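ParM protein (Staphylococcus aureus, PDB 3JS6) probably assembles into nucleotide-dependent actin-like filaments that segregate copies of plasmid pSK41 to daughter cells. Local coordinates at residues K176-V188 against T196-E208. Sequence-based numbering, arbitrary orientation.
Sequences KVFKAFTEGKYSV and TIIDTYQNMKRVE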
ATOM      1  N   LYS A 176       1.151 -18.146  12.443  1.00 25.34           N
ATOM      2  CA  LYS A 176       0.586 -19.254  11.690  1.00 28.72           C
ATOM      3  C   LYS A 176      -0.671 -18.886  10.929  1.00 28.74           C
ATOM      4  O   LYS A 176      -1.542 -18.189  11.455  1.00 28.60           O
ATOM      5  CB  LYS A 176       0.286 -20.440  12.606  1.00 31.94           C
ATOM      6  CG  LYS A 176      -0.156 -20.089  13.997  1.00 45.34           C
ATOM      7  CD  LYS A 176      -0.538 -21.363  14.761  1.00 52.20           C
ATOM      8  CE  LYS A 176       0.555 -22.429  14.685  1.00 50.25           C
ATOM      9  NZ  LYS A 176       1.792 -22.052  15.429  1.00 56.07           N
ATOM     10  N   VAL A 177      -0.752 -19.344   9.684  1.00 26.19           N
ATOM     11  CA  VAL A 177      -1.917 -19.074   8.860  1.00 30.14           C
ATOM     12  C   VAL A 177      -3.055 -19.928   9.415  1.00 33.19           C
ATOM     13  O   VAL A 177      -2.798 -21.002   9.963  1.00 34.27           O
ATOM     14  CB  VAL A 177      -1.657 -19.475   7.405  1.00 30.82           C
ATOM     15  CG1 VAL A 177      -0.504 -18.654   6.841  1.00 35.65           C
ATOM     16  CG2 VAL A 177      -1.329 -20.952   7.334  1.00 38.08           C
ATOM     17  N   PHE A 178      -4.300 -19.466   9.282  1.00 27.06           N
ATOM     18  CA  PHE A 178      -5.439 -20.234   9.791  1.00 22.36           C
ATOM     19  C   PHE A 178      -5.489 -21.566   9.055  1.00 26.53           C
ATOM     20  O   PHE A 178      -5.196 -21.641   7.869  1.00 24.56           O
ATOM     21  CB  PHE A 178      -6.762 -19.482   9.581  1.00 28.21           C
ATOM     22  CG  PHE A 178      -6.888 -18.199  10.380  1.00 31.27           C
ATOM     23  CD1 PHE A 178      -6.042 -17.929  11.463  1.00 30.05           C
ATOM     24  CD2 PHE A 178      -7.874 -17.267  10.057  1.00 31.07           C
ATOM     25  CE1 PHE A 178      -6.178 -16.744  12.204  1.00 38.07           C
ATOM     26  CE2 PHE A 178      -8.019 -16.079  10.791  1.00 32.94           C
ATOM     27  CZ  PHE A 178      -7.172 -15.815  11.865  1.00 33.48           C
ATOM     28  N   LYS A 179      -5.844 -22.628   9.763  1.00 32.26           N
ATOM     29  CA  LYS A 179      -5.923 -23.930   9.120  1.00 38.30           C
ATOM     30  C   LYS A 179      -6.751 -23.882   7.841  1.00 36.71           C
ATOM     31  O   LYS A 179      -6.320 -24.382   6.804  1.00 39.48           O
ATOM     32  CB  LYS A 179      -6.493 -24.955  10.091  1.00 39.84           C
ATOM     33  CG  LYS A 179      -5.743 -24.981  11.425  1.00 44.54           C
ATOM     34  CD  LYS A 179      -6.249 -26.088  12.359  1.00 54.41           C
ATOM     35  CE  LYS A 179      -5.900 -25.809  13.818  1.00 55.31           C
ATOM     36  NZ  LYS A 179      -6.785 -24.737  14.386  1.00 60.64           N
ATOM     37  N   ALA A 180      -7.927 -23.265   7.894  1.00 33.49           N
ATOM     38  CA  ALA A 180      -8.768 -23.198   6.711  1.00 32.94           C
ATOM     39  C   ALA A 180      -8.061 -22.599   5.492  1.00 35.45           C
ATOM     40  O   ALA A 180      -8.310 -23.011   4.358  1.00 32.26           O
ATOM     41  CB  ALA A 180     -10.025 -22.400   7.010  1.00 38.34           C
ATOM     42  N   PHE A 181      -7.176 -21.635   5.730  1.00 36.46           N
ATOM     43  CA  PHE A 181      -6.473 -20.965   4.642  1.00 35.97           C
ATOM     44  C   PHE A 181      -5.521 -21.878   3.875  1.00 32.14           C
ATOM     45  O   PHE A 181      -5.339 -21.709   2.674  1.00 32.96           O
ATOM     46  CB  PHE A 181      -5.707 -19.750   5.193  1.00 34.43           C
ATOM     47  CG  PHE A 181      -5.038 -18.918   4.136  1.00 30.88           C
ATOM     48  CD1 PHE A 181      -5.783 -18.280   3.158  1.00 36.61           C
ATOM     49  CD2 PHE A 181      -3.651 -18.785   4.115  1.00 37.26           C
ATOM     50  CE1 PHE A 181      -5.159 -17.512   2.164  1.00 44.04           C
ATOM     51  CE2 PHE A 181      -3.016 -18.023   3.134  1.00 39.14           C
ATOM     52  CZ  PHE A 181      -3.775 -17.384   2.154  1.00 37.28           C
ATOM     53  N   THR A 182      -4.928 -22.847   4.562  1.00 32.77           N
ATOM     54  CA  THR A 182      -3.978 -23.753   3.916  1.00 35.20           C
ATOM     55  C   THR A 182      -4.603 -24.588   2.803  1.00 35.85           C
ATOM     56  O   THR A 182      -3.915 -24.977   1.853  1.00 32.81           O
ATOM     57  CB  THR A 182      -3.317 -24.714   4.942  1.00 35.97           C
ATOM     58  OG1 THR A 182      -4.307 -25.587   5.495  1.00 36.45           O
ATOM     59  CG2 THR A 182      -2.677 -23.931   6.069  1.00 40.52           C
ATOM     60  N   GLU A 183      -5.884 -24.898   2.904  1.00 29.07           N
ATOM     61  CA  GLU A 183      -6.529 -25.678   1.860  1.00 40.07           C
ATOM     62  C   GLU A 183      -7.855 -25.060   1.435  1.00 35.80           C
ATOM     63  O   GLU A 183      -8.803 -25.769   1.127  1.00 34.74           O
ATOM     64  CB  GLU A 183      -6.744 -27.120   2.323  1.00 47.89           C
ATOM     65  CG  GLU A 183      -6.686 -27.303   3.832  1.00 59.56           C
ATOM     66  CD  GLU A 183      -6.928 -28.738   4.254  1.00 61.21           C
ATOM     67  OE1 GLU A 183      -5.998 -29.561   4.121  1.00 66.10           O
ATOM     68  OE2 GLU A 183      -8.047 -29.040   4.719  1.00 65.90           O
ATOM     69  N   GLY A 184      -7.931 -23.737   1.389  1.00 31.22           N
ATOM     70  CA  GLY A 184      -9.164 -23.100   0.989  1.00 24.60           C
ATOM     71  C   GLY A 184      -9.004 -22.273  -0.254  1.00 26.56           C
ATOM     72  O   GLY A 184      -7.910 -22.158  -0.797  1.00 26.94           O
ATOM     73  N   LYS A 185     -10.114 -21.711  -0.719  1.00 24.16           N
ATOM     74  CA  LYS A 185     -10.127 -20.868  -1.908  1.00 28.33           C
ATOM     75  C   LYS A 185     -10.567 -19.484  -1.449  1.00 30.60           C
ATOM     76  O   LYS A 185     -11.621 -19.325  -0.813  1.00 26.44           O
ATOM     77  CB  LYS A 185     -11.098 -21.430  -2.936  1.00 29.62           C
ATOM     78  CG  LYS A 185     -11.080 -20.718  -4.264  1.00 33.02           C
ATOM     79  CD  LYS A 185     -11.769 -21.574  -5.314  1.00 43.43           C
ATOM     80  CE  LYS A 185     -11.959 -20.831  -6.618  1.00 32.26           C
ATOM     81  NZ  LYS A 185     -12.416 -21.750  -7.690  1.00 41.74           N
ATOM     82  N   TYR A 186      -9.744 -18.486  -1.745  1.00 23.13           N
ATOM     83  CA  TYR A 186     -10.036 -17.125  -1.309  1.00 17.85           C
ATOM     84  C   TYR A 186      -9.781 -16.166  -2.422  1.00 22.04           C
ATOM     85  O   TYR A 186      -8.891 -16.390  -3.238  1.00 24.72           O
ATOM     86  CB  TYR A 186      -9.120 -16.717  -0.151  1.00 25.35           C
ATOM     87  CG  TYR A 186      -9.321 -17.519   1.100  1.00 27.54           C
ATOM     88  CD1 TYR A 186      -8.907 -18.841   1.166  1.00 31.43           C
ATOM     89  CD2 TYR A 186      -9.975 -16.970   2.203  1.00 22.98           C
ATOM     90  CE1 TYR A 186      -9.144 -19.609   2.310  1.00 36.81           C
ATOM     91  CE2 TYR A 186     -10.218 -17.725   3.347  1.00 27.27           C
ATOM     92  CZ  TYR A 186      -9.799 -19.042   3.389  1.00 29.84           C
ATOM     93  OH  TYR A 186     -10.024 -19.803   4.507  1.00 46.03           O
ATOM     94  N   SER A 187     -10.526 -15.068  -2.436  1.00 18.18           N
ATOM     95  CA  SER A 187     -10.302 -14.080  -3.461  1.00 20.46           C
ATOM     96  C   SER A 187     -10.172 -12.736  -2.800  1.00 24.51           C
ATOM     97  O   SER A 187     -10.774 -12.469  -1.756  1.00 29.25           O
ATOM     98  CB  SER A 187     -11.449 -14.064  -4.476  1.00 29.79           C
ATOM     99  OG  SER A 187     -11.474 -15.263  -5.237  1.00 23.80           O
ATOM    100  N   VAL A 188      -9.326 -11.917  -3.380  1.00 18.63           N
ATOM    101  CA  VAL A 188      -9.131 -10.566  -2.889  1.00 20.93           C
ATOM    102  C   VAL A 188      -9.750  -9.691  -3.967  1.00 27.09           C
ATOM    103  O   VAL A 188      -9.296  -9.724  -5.114  1.00 20.96           O
ATOM    104  CB  VAL A 188      -7.648 -10.204  -2.767  1.00 22.49           C
ATOM    105  CG1 VAL A 188      -7.512  -8.713  -2.325  1.00 24.59           C
ATOM    106  CG2 VAL A 188      -6.973 -11.133  -1.765  1.00 21.79           C
ATOM    107  N   THR A 196     -10.382  -2.413 -10.816  1.00 28.73           N
ATOM    108  CA  THR A 196     -10.950  -3.284  -9.789  1.00 33.88           C
ATOM    109  C   THR A 196     -10.269  -4.621 -10.035  1.00 32.64           C
ATOM    110  O   THR A 196     -10.477  -5.262 -11.059  1.00 30.39           O
ATOM    111  CB  THR A 196     -12.467  -3.418  -9.939  1.00 33.51           C
ATOM    112  OG1 THR A 196     -13.068  -2.135  -9.746  1.00 30.96           O
ATOM    113  CG2 THR A 196     -13.026  -4.400  -8.911  1.00 32.26           C
ATOM    114  N   ILE A 197      -9.429  -5.024  -9.091  1.00 32.42           N
ATOM    115  CA  ILE A 197      -8.637  -6.237  -9.222  1.00 27.88           C
ATOM    116  C   ILE A 197      -9.103  -7.441  -8.410  1.00 28.81           C
ATOM    117  O   ILE A 197      -9.376  -7.317  -7.221  1.00 29.28           O
ATOM    118  CB  ILE A 197      -7.172  -5.950  -8.783  1.00 36.86           C
ATOM    119  CG1 ILE A 197      -6.721  -4.583  -9.296  1.00 39.87           C
ATOM    120  CG2 ILE A 197      -6.247  -7.050  -9.267  1.00 33.52           C
ATOM    121  CD1 ILE A 197      -6.688  -4.472 -10.778  1.00 47.99           C
ATOM    122  N   ILE A 198      -9.167  -8.607  -9.045  1.00 24.58           N
ATOM    123  CA  ILE A 198      -9.536  -9.830  -8.339  1.00 20.37           C
ATOM    124  C   ILE A 198      -8.365 -10.793  -8.445  1.00 30.09           C
ATOM    125  O   ILE A 198      -7.887 -11.078  -9.550  1.00 25.66           O
ATOM    126  CB  ILE A 198     -10.777 -10.511  -8.934  1.00 26.09           C
ATOM    127  CG1 ILE A 198     -12.044  -9.700  -8.624  1.00 30.64           C
ATOM    128  CG2 ILE A 198     -10.923 -11.923  -8.347  1.00 24.08           C
ATOM    129  CD1 ILE A 198     -12.088  -8.289  -9.216  1.00 37.14           C
ATOM    130  N   ASP A 199      -7.889 -11.268  -7.292  1.00 20.50           N
ATOM    131  CA  ASP A 199      -6.791 -12.217  -7.216  1.00 26.04           C
ATOM    132  C   ASP A 199      -7.308 -13.392  -6.422  1.00 26.53           C
ATOM    133  O   ASP A 199      -7.751 -13.240  -5.278  1.00 26.21           O
ATOM    134  CB  ASP A 199      -5.578 -11.598  -6.502  1.00 24.27           C
ATOM    135  CG  ASP A 199      -4.792 -10.679  -7.409  1.00 33.36           C
ATOM    136  OD1 ASP A 199      -4.111 -11.179  -8.318  1.00 33.20           O
ATOM    137  OD2 ASP A 199      -4.878  -9.451  -7.236  1.00 38.83           O
ATOM    138  N   THR A 200      -7.240 -14.565  -7.030  1.00 21.95           N
ATOM    139  CA  THR A 200      -7.740 -15.780  -6.402  1.00 20.43           C
ATOM    140  C   THR A 200      -6.626 -16.717  -5.965  1.00 26.18           C
ATOM    141  O   THR A 200      -5.642 -16.916  -6.673  1.00 28.00           O
ATOM    142  CB  THR A 200      -8.713 -16.471  -7.359  1.00 24.39           C
ATOM    143  OG1 THR A 200      -9.867 -15.628  -7.513  1.00 27.35           O
ATOM    144  CG2 THR A 200      -9.147 -17.818  -6.839  1.00 25.63           C
ATOM    145  N   TYR A 201      -6.790 -17.266  -4.774  1.00 24.13           N
ATOM    146  CA  TYR A 201      -5.817 -18.160  -4.174  1.00 20.79           C
ATOM    147  C   TYR A 201      -6.465 -19.479  -3.803  1.00 24.70           C
ATOM    148  O   TYR A 201      -7.586 -19.511  -3.309  1.00 28.87           O
ATOM    149  CB  TYR A 201      -5.232 -17.505  -2.905  1.00 23.54           C
ATOM    150  CG  TYR A 201      -4.218 -16.416  -3.176  1.00 25.77           C
ATOM    151  CD1 TYR A 201      -4.592 -15.184  -3.718  1.00 32.73           C
ATOM    152  CD2 TYR A 201      -2.866 -16.647  -2.945  1.00 27.69           C
ATOM    153  CE1 TYR A 201      -3.627 -14.209  -4.028  1.00 29.77           C
ATOM    154  CE2 TYR A 201      -1.905 -15.697  -3.247  1.00 35.25           C
ATOM    155  CZ  TYR A 201      -2.285 -14.482  -3.793  1.00 38.61           C
ATOM    156  OH  TYR A 201      -1.300 -13.570  -4.121  1.00 43.94           O
ATOM    157  N   GLN A 202      -5.749 -20.568  -4.033  1.00 24.91           N
ATOM    158  CA  GLN A 202      -6.237 -21.895  -3.685  1.00 25.32           C
ATOM    159  C   GLN A 202      -5.072 -22.605  -2.999  1.00 30.17           C
ATOM    160  O   GLN A 202      -3.961 -22.694  -3.552  1.00 27.69           O
ATOM    161  CB  GLN A 202      -6.664 -22.662  -4.937  1.00 31.01           C
ATOM    162  CG  GLN A 202      -7.021 -24.131  -4.674  1.00 41.50           C
ATOM    163  CD  GLN A 202      -8.456 -24.328  -4.218  1.00 40.21           C
ATOM    164  OE1 GLN A 202      -9.391 -24.076  -4.970  1.00 38.56           O
ATOM    165  NE2 GLN A 202      -8.631 -24.784  -2.980  1.00 36.12           N
ATOM    166  N   ASN A 203      -5.316 -23.093  -1.793  1.00 27.56           N
ATOM    167  CA  ASN A 203      -4.269 -23.775  -1.030  1.00 34.68           C
ATOM    168  C   ASN A 203      -3.022 -22.912  -1.017  1.00 35.16           C
ATOM    169  O   ASN A 203      -1.924 -23.370  -1.360  1.00 35.58           O
ATOM    170  CB  ASN A 203      -3.946 -25.151  -1.632  1.00 34.03           C
ATOM    171  CG  ASN A 203      -5.188 -26.017  -1.809  1.00 37.88           C
ATOM    172  OD1 ASN A 203      -6.172 -25.863  -1.089  1.00 39.62           O
ATOM    173  ND2 ASN A 203      -5.141 -26.936  -2.767  1.00 44.81           N
HETATM  174  N   MSE A 204      -3.224 -21.644  -0.672  1.00 31.11           N
HETATM  175  CA  MSE A 204      -2.154 -20.666  -0.547  1.00 33.93           C
HETATM  176  C   MSE A 204      -1.409 -20.279  -1.790  1.00 32.51           C
HETATM  177  O   MSE A 204      -0.398 -19.586  -1.697  1.00 32.42           O
HETATM  178  CB  MSE A 204      -1.137 -21.135   0.489  1.00 37.92           C
HETATM  179  CG  MSE A 204      -1.721 -21.263   1.879  1.00 45.78           C
HETATM  180 SE   MSE A 204      -0.382 -21.656   3.203  1.00 63.50          SE
HETATM  181  CE  MSE A 204      -0.043 -23.536   2.660  1.00  9.84           C
ATOM    182  N   LYS A 205      -1.873 -20.708  -2.955  1.00 25.13           N
ATOM    183  CA  LYS A 205      -1.160 -20.337  -4.161  1.00 22.62           C
ATOM    184  C   LYS A 205      -2.084 -19.582  -5.102  1.00 26.15           C
ATOM    185  O   LYS A 205      -3.218 -19.998  -5.326  1.00 23.60           O
ATOM    186  CB  LYS A 205      -0.604 -21.588  -4.855  1.00 34.68           C
ATOM    187  CG  LYS A 205       0.399 -21.263  -5.937  1.00 45.44           C
ATOM    188  CD  LYS A 205       0.861 -22.491  -6.691  1.00 60.18           C
ATOM    189  CE  LYS A 205       1.166 -23.518  -6.039  0.50 61.72           C
ATOM    190  N   ARG A 206      -1.592 -18.485  -5.665  1.00 20.25           N
ATOM    191  CA  ARG A 206      -2.417 -17.690  -6.561  1.00 28.39           C
ATOM    192  C   ARG A 206      -2.781 -18.462  -7.815  1.00 30.80           C
ATOM    193  O   ARG A 206      -1.938 -19.144  -8.402  1.00 28.62           O
ATOM    194  CB  ARG A 206      -1.686 -16.404  -6.935  1.00 26.51           C
ATOM    195  CG  ARG A 206      -2.421 -15.499  -7.913  1.00 24.80           C
ATOM    196  CD  ARG A 206      -1.695 -14.160  -7.937  1.00 42.75           C
ATOM    197  NE  ARG A 206      -2.355 -13.176  -8.779  1.00 36.07           N
ATOM    198  CZ  ARG A 206      -2.262 -13.148 -10.100  1.00 30.53           C
ATOM    199  NH1 ARG A 206      -1.527 -14.056 -10.728  1.00 39.01           N
ATOM    200  NH2 ARG A 206      -2.908 -12.216 -10.788  1.00 26.34           N
ATOM    201  N   VAL A 207      -4.044 -18.358  -8.212  1.00 27.71           N
ATOM    202  CA  VAL A 207      -4.556 -19.018  -9.416  1.00 28.15           C
ATOM    203  C   VAL A 207      -4.747 -17.965 -10.513  1.00 27.99           C
ATOM    204  O   VAL A 207      -5.767 -17.255 -10.550  1.00 23.20           O
ATOM    205  CB  VAL A 207      -5.921 -19.684  -9.160  1.00 26.68           C
ATOM    206  CG1 VAL A 207      -6.322 -20.484 -10.373  1.00 37.24           C
ATOM    207  CG2 VAL A 207      -5.853 -20.597  -7.928  1.00 27.51           C
ATOM    208  N   GLU A 208      -3.775 -17.856 -11.416  1.00 23.33           N
ATOM    209  CA  GLU A 208      -3.893 -16.862 -12.469  1.00 36.00           C
ATOM    210  C   GLU A 208      -5.108 -17.069 -13.348  1.00 33.63           C
ATOM    211  O   GLU A 208      -5.716 -16.096 -13.794  1.00 44.77           O
ATOM    212  CB  GLU A 208      -2.646 -16.805 -13.347  1.00 42.43           C
ATOM    213  CG  GLU A 208      -2.830 -15.830 -14.518  1.00 58.34           C
ATOM    214  CD  GLU A 208      -3.086 -14.379 -14.106  1.00 69.17           C
ATOM    215  OE1 GLU A 208      -4.110 -14.111 -13.447  1.00 70.90           O
ATOM    216  OE2 GLU A 208      -2.274 -13.490 -14.459  1.00 68.52           O
TER
HETATM  217  O   HOH W   1      -5.597 -20.704   0.090  1.00 27.73           O
HETATM  218  O   HOH W   2      -6.646  -8.083  -5.581  1.00 22.18           O
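Strands 185-188 and 196-202 run antiparallel, their axes 4.6 Å apart at closest approach and their directions 162° apart. Tyr186 and Tyr201 form a hydrogen-bonded pair, Tyr201 N reaching Tyr186 O at 2.7 Å, and Val188 with Asp199 repeats the pattern. Between them Ser187 and Thr200 make a non-hydrogen-bonded pair. Past the strand end, Asn203 N still bonds to Gly184 O, where a type I' turn from Gln202 to Lys205 turns the chain directly into strand 205-214.

Side chains alternate between the two faces. On one, the hydroxyls of Ser187 and Thr200 meet tip to tip, OG giving its proton to OG1 at 2.8 Å; both oxygens lie anti to their own carbonyl carbons (chi1 -68° and -66°), which turns them to each other across the strands. Thr200 OG1 also bonds to the backbone of Glu210. Beside this pair the extended Lys185 chain passes Gln202, with Lys185 CD lying 3.5 Å from Gln202 OE1, and carries its ammonium to Glu210. The other face bears Tyr186, Val188, Asp199 and Tyr201, with Leu167 of helix 162-169 packed on Val188 and Tyr201. Arg206 grips Asp199 side-on, NE and NH2 both reaching the single oxygen OD1, which lies close to the guanidinium plane.

At the turn, selenomethionine Met204 lays CG 3.7 Å from CE2 of Phe181, an oblique Met-aromatic contact with SE 5.3 Å from the ring centroid. Water 1 ties the short helical turn to the hairpin, donating to Phe181 O and Gly184 O and accepting from Met204 N.

The arrangement is a beta hairpin of strands 185-191 and 196-202, which with 205-214 forms the antiparallel part of the five-stranded sheet of the second actin-like domain, whose strand order 3-2-1-4-5 is that of the actin/Hsp70 ATPase fold.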